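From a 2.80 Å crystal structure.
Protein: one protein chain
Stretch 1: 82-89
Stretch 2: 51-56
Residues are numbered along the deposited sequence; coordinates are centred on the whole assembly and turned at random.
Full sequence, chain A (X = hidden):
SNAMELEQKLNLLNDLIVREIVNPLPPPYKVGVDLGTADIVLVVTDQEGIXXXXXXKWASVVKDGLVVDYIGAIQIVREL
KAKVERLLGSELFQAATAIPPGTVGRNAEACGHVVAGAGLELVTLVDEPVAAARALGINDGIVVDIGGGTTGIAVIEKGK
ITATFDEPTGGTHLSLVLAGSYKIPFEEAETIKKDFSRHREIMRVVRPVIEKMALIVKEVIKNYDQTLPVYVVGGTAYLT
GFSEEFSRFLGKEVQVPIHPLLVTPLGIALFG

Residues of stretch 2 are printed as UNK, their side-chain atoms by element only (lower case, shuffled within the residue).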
ATOM      1  N   ALA A  82      16.748  -5.831  -9.778  1.00 35.46           N
ATOM      2  CA  ALA A  82      17.477  -6.869 -10.467  1.00 35.33           C
ATOM      3  C   ALA A  82      16.611  -8.072 -10.687  1.00 35.47           C
ATOM      4  O   ALA A  82      16.729  -8.729 -11.703  1.00 35.56           O
ATOM      5  CB  ALA A  82      18.699  -7.245  -9.709  1.00 35.13           C
ATOM      6  N   LYS A  83      15.742  -8.379  -9.735  1.00 36.27           N
ATOM      7  CA  LYS A  83      14.910  -9.565  -9.881  1.00 37.09           C
ATOM      8  C   LYS A  83      14.026  -9.357 -11.080  1.00 37.13           C
ATOM      9  O   LYS A  83      13.943 -10.213 -11.967  1.00 37.16           O
ATOM     10  CB  LYS A  83      14.033  -9.819  -8.658  1.00 37.36           C
ATOM     11  CG  LYS A  83      13.112 -11.028  -8.871  1.00 39.24           C
ATOM     12  CD  LYS A  83      12.756 -11.814  -7.613  1.00 41.71           C
ATOM     13  CE  LYS A  83      12.040 -10.949  -6.615  1.00 44.85           C
ATOM     14  NZ  LYS A  83      11.669 -11.726  -5.391  1.00 49.88           N
ATOM     15  N   VAL A  84      13.376  -8.199 -11.085  1.00 36.86           N
ATOM     16  CA  VAL A  84      12.423  -7.858 -12.112  1.00 36.39           C
ATOM     17  C   VAL A  84      13.173  -7.818 -13.425  1.00 36.90           C
ATOM     18  O   VAL A  84      12.700  -8.354 -14.435  1.00 37.57           O
ATOM     19  CB  VAL A  84      11.711  -6.534 -11.787  1.00 36.10           C
ATOM     20  CG1 VAL A  84      11.139  -5.887 -13.039  1.00 35.12           C
ATOM     21  CG2 VAL A  84      10.627  -6.790 -10.757  1.00 34.40           C
ATOM     22  N   GLU A  85      14.371  -7.242 -13.406  1.00 36.59           N
ATOM     23  CA  GLU A  85      15.168  -7.214 -14.617  1.00 36.31           C
ATOM     24  C   GLU A  85      15.560  -8.580 -15.176  1.00 36.06           C
ATOM     25  O   GLU A  85      15.559  -8.742 -16.365  1.00 35.74           O
ATOM     26  CB  GLU A  85      16.363  -6.300 -14.462  1.00 36.18           C
ATOM     27  CG  GLU A  85      15.972  -4.858 -14.629  1.00 37.82           C
ATOM     28  CD  GLU A  85      17.078  -3.892 -14.258  1.00 40.12           C
ATOM     29  OE1 GLU A  85      18.176  -4.336 -13.854  1.00 38.92           O
ATOM     30  OE2 GLU A  85      16.844  -2.673 -14.369  1.00 42.16           O
ATOM     31  N   ARG A  86      15.866  -9.570 -14.346  1.00 36.48           N
ATOM     32  CA  ARG A  86      16.173 -10.876 -14.912  1.00 37.79           C
ATOM     33  C   ARG A  86      14.905 -11.511 -15.535  1.00 38.26           C
ATOM     34  O   ARG A  86      14.964 -12.221 -16.540  1.00 37.70           O
ATOM     35  CB  ARG A  86      16.911 -11.818 -13.921  1.00 37.63           C
ATOM     36  CG  ARG A  86      16.092 -12.445 -12.778  1.00 42.04           C
ATOM     37  CD  ARG A  86      16.923 -13.445 -11.903  1.00 47.96           C
ATOM     38  NE  ARG A  86      16.515 -13.573 -10.465  1.00 53.47           N
ATOM     39  CZ  ARG A  86      17.019 -12.874  -9.418  1.00 53.81           C
ATOM     40  NH1 ARG A  86      17.947 -11.937  -9.615  1.00 53.78           N
ATOM     41  NH2 ARG A  86      16.592 -13.095  -8.159  1.00 51.78           N
ATOM     42  N   LEU A  87      13.761 -11.182 -14.945  1.00 39.38           N
ATOM     43  CA  LEU A  87      12.515 -11.882 -15.154  1.00 39.57           C
ATOM     44  C   LEU A  87      11.914 -11.266 -16.368  1.00 41.05           C
ATOM     45  O   LEU A  87      11.370 -11.969 -17.224  1.00 41.82           O
ATOM     46  CB  LEU A  87      11.611 -11.629 -13.964  1.00 38.85           C
ATOM     47  CG  LEU A  87      11.142 -12.842 -13.177  1.00 37.29           C
ATOM     48  CD1 LEU A  87      12.255 -13.827 -12.958  1.00 33.44           C
ATOM     49  CD2 LEU A  87      10.515 -12.370 -11.862  1.00 34.05           C
ATOM     50  N   LEU A  88      12.029  -9.942 -16.456  1.00 42.15           N
ATOM     51  CA  LEU A  88      11.614  -9.205 -17.641  1.00 43.40           C
ATOM     52  C   LEU A  88      12.658  -9.395 -18.714  1.00 44.70           C
ATOM     53  O   LEU A  88      13.763  -9.851 -18.440  1.00 45.45           O
ATOM     54  CB  LEU A  88      11.528  -7.735 -17.298  1.00 43.06           C
ATOM     55  CG  LEU A  88      10.695  -6.799 -18.143  1.00 42.60           C
ATOM     56  CD1 LEU A  88       9.349  -7.412 -18.491  1.00 42.64           C
ATOM     57  CD2 LEU A  88      10.527  -5.544 -17.312  1.00 42.91           C
ATOM     58  N   GLY A  89      12.346  -9.049 -19.947  1.00 45.78           N
ATOM     59  CA  GLY A  89      13.429  -8.962 -20.913  1.00 47.29           C
ATOM     60  C   GLY A  89      14.549  -8.001 -20.471  1.00 47.64           C
ATOM     61  O   GLY A  89      15.674  -8.418 -20.252  1.00 47.36           O
ATOM     62  N   UNK A  51      -0.211  -3.961 -15.588  1.00 36.15           N
ATOM     63  CA  UNK A  51       0.929  -4.586 -14.932  1.00 35.36           C
ATOM     64  C   UNK A  51       1.749  -5.458 -15.853  1.00 34.78           C
ATOM     65  O   UNK A  51       1.206  -6.265 -16.579  1.00 34.37           O
ATOM     66  c   UNK A  51       0.285  -5.442 -13.844  1.00 35.39           C
ATOM     67  c   UNK A  51      -0.952  -4.747 -13.531  1.00 35.90           C
ATOM     68  c   UNK A  51      -1.444  -4.175 -14.821  1.00 35.74           C
ATOM     69  N   UNK A  52       3.065  -5.239 -15.812  1.00 35.24           N
ATOM     70  CA  UNK A  52       4.079  -5.968 -16.594  1.00 34.66           C
ATOM     71  C   UNK A  52       4.980  -6.812 -15.675  1.00 34.62           C
ATOM     72  O   UNK A  52       5.339  -7.935 -16.023  1.00 35.04           O
ATOM     73  c   UNK A  52       4.937  -5.002 -17.396  1.00 34.12           C
ATOM     74  c   UNK A  52       6.118  -5.715 -17.965  1.00 33.82           C
ATOM     75  c   UNK A  52       4.120  -4.405 -18.497  1.00 33.78           C
ATOM     76  N   UNK A  53       5.308  -6.283 -14.495  1.00 34.15           N
ATOM     77  CA  UNK A  53       6.215  -6.949 -13.556  1.00 33.52           C
ATOM     78  C   UNK A  53       6.108  -6.356 -12.174  1.00 32.94           C
ATOM     79  O   UNK A  53       5.692  -5.199 -12.031  1.00 32.79           O
ATOM     80  c   UNK A  53       7.665  -6.801 -14.045  1.00 33.51           C
ATOM     81  N   UNK A  54       6.528  -7.125 -11.167  1.00 32.04           N
ATOM     82  CA  UNK A  54       6.634  -6.596  -9.820  1.00 31.33           C
ATOM     83  C   UNK A  54       7.346  -7.479  -8.822  1.00 31.49           C
ATOM     84  O   UNK A  54       7.392  -8.696  -8.972  1.00 30.86           O
ATOM     85  N   UNK A  55       7.904  -6.860  -7.782  1.00 31.64           N
ATOM     86  CA  UNK A  55       8.551  -7.598  -6.700  1.00 31.61           C
ATOM     87  C   UNK A  55       8.267  -6.893  -5.400  1.00 32.02           C
ATOM     88  O   UNK A  55       7.946  -5.682  -5.399  1.00 32.13           O
ATOM     89  c   UNK A  55      10.048  -7.684  -6.932  1.00 31.32           C
ATOM     90  N   UNK A  56       8.402  -7.639  -4.304  1.00 32.10           N
ATOM     91  CA  UNK A  56       8.123  -7.120  -2.977  1.00 33.09           C
ATOM     92  C   UNK A  56       9.075  -7.676  -1.910  1.00 34.80           C
ATOM     93  O   UNK A  56       9.257  -8.898  -1.791  1.00 34.94           O
ATOM     94  c   UNK A  56       6.679  -7.462  -2.597  1.00 32.69           C
ATOM     95  c   UNK A  56       6.553  -8.117  -0.157  1.00 26.55           C
ATOM     96  c   UNK A  56       4.692  -7.083  -1.313  1.00 30.46           C
ATOM     97  c   UNK A  56       6.161  -7.109  -1.202  1.00 30.39           C
TER

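Position 51 carries three side-chain carbons that close a ring onto its own backbone nitrogen, an arrangement unique to proline. The ring is out of reach of stretch 1, even its CB lying 10.4 Å from CD1 of Leu 88, so the contact places no demand on it. This is Pro 51, with a phi of -54° in keeping with the restraint its ring imposes.

Position 52 has three carbons, one attached to CA and carrying the other two. The CA-to-CB bond points sideways to the helix, yet one of the two outer carbons lies 3.7 Å from CD1 of Leu 88. A fork at the first carbon, with no heteroatom, identifies Val 52. Branching at CB is well tolerated in a strand, and the apolar methyls fit this buried place.

At position 53 a single carbon follows CA. The bond to it points toward the helix, and this CB sits 3.7 Å from CG1 of Val 84. One carbon means alanine, Ala 53, whose methyl is enough to fill the space between the backbone and the valine.

Position 54 has no side-chain atoms at all. Its backbone carries the contact: C lies 3.9 Å from CG2 of Val 84. It is therefore Gly 54. A CB here would point away from the helix, with nothing of stretch 1 within 5.5 Å, so the helix itself does not account for the absence of a side chain.

Position 55 again shows one carbon, directed toward the helix. This CB lies 3.8 Å from CE of Lys 83 and 4.0 Å from CG2 of Val 84. The residue is Ala 55, whose small methyl meets both an aliphatic stretch of the lysine and the branched valine.

Position 56 holds four carbons, forked at the second. The CA-to-CB bond points away, and the side chain touches nothing on stretch 1; its closest approach, CB to NZ of Lys 83, is 7.1 Å. The pattern is that of Leu 56, whose bulk is accommodated outside this contact.

The helix and strand run at 146° to each other, their axes approaching to 8.0 Å. Val 84 and Gly 54 mark the register, their CA atoms 6.4 Å apart. CG1 of Val 84 packs on CB of Ala 53, while CG2 lies over C of Gly 54 and beside CB of Ala 55. Leu 88, just beyond the helix, packs against Val 52. No hydrogen bond joins the stretches; close apolar packing, burying 265 Å² in all, makes the contact.

Stretch 2 51-56: PVAGAL
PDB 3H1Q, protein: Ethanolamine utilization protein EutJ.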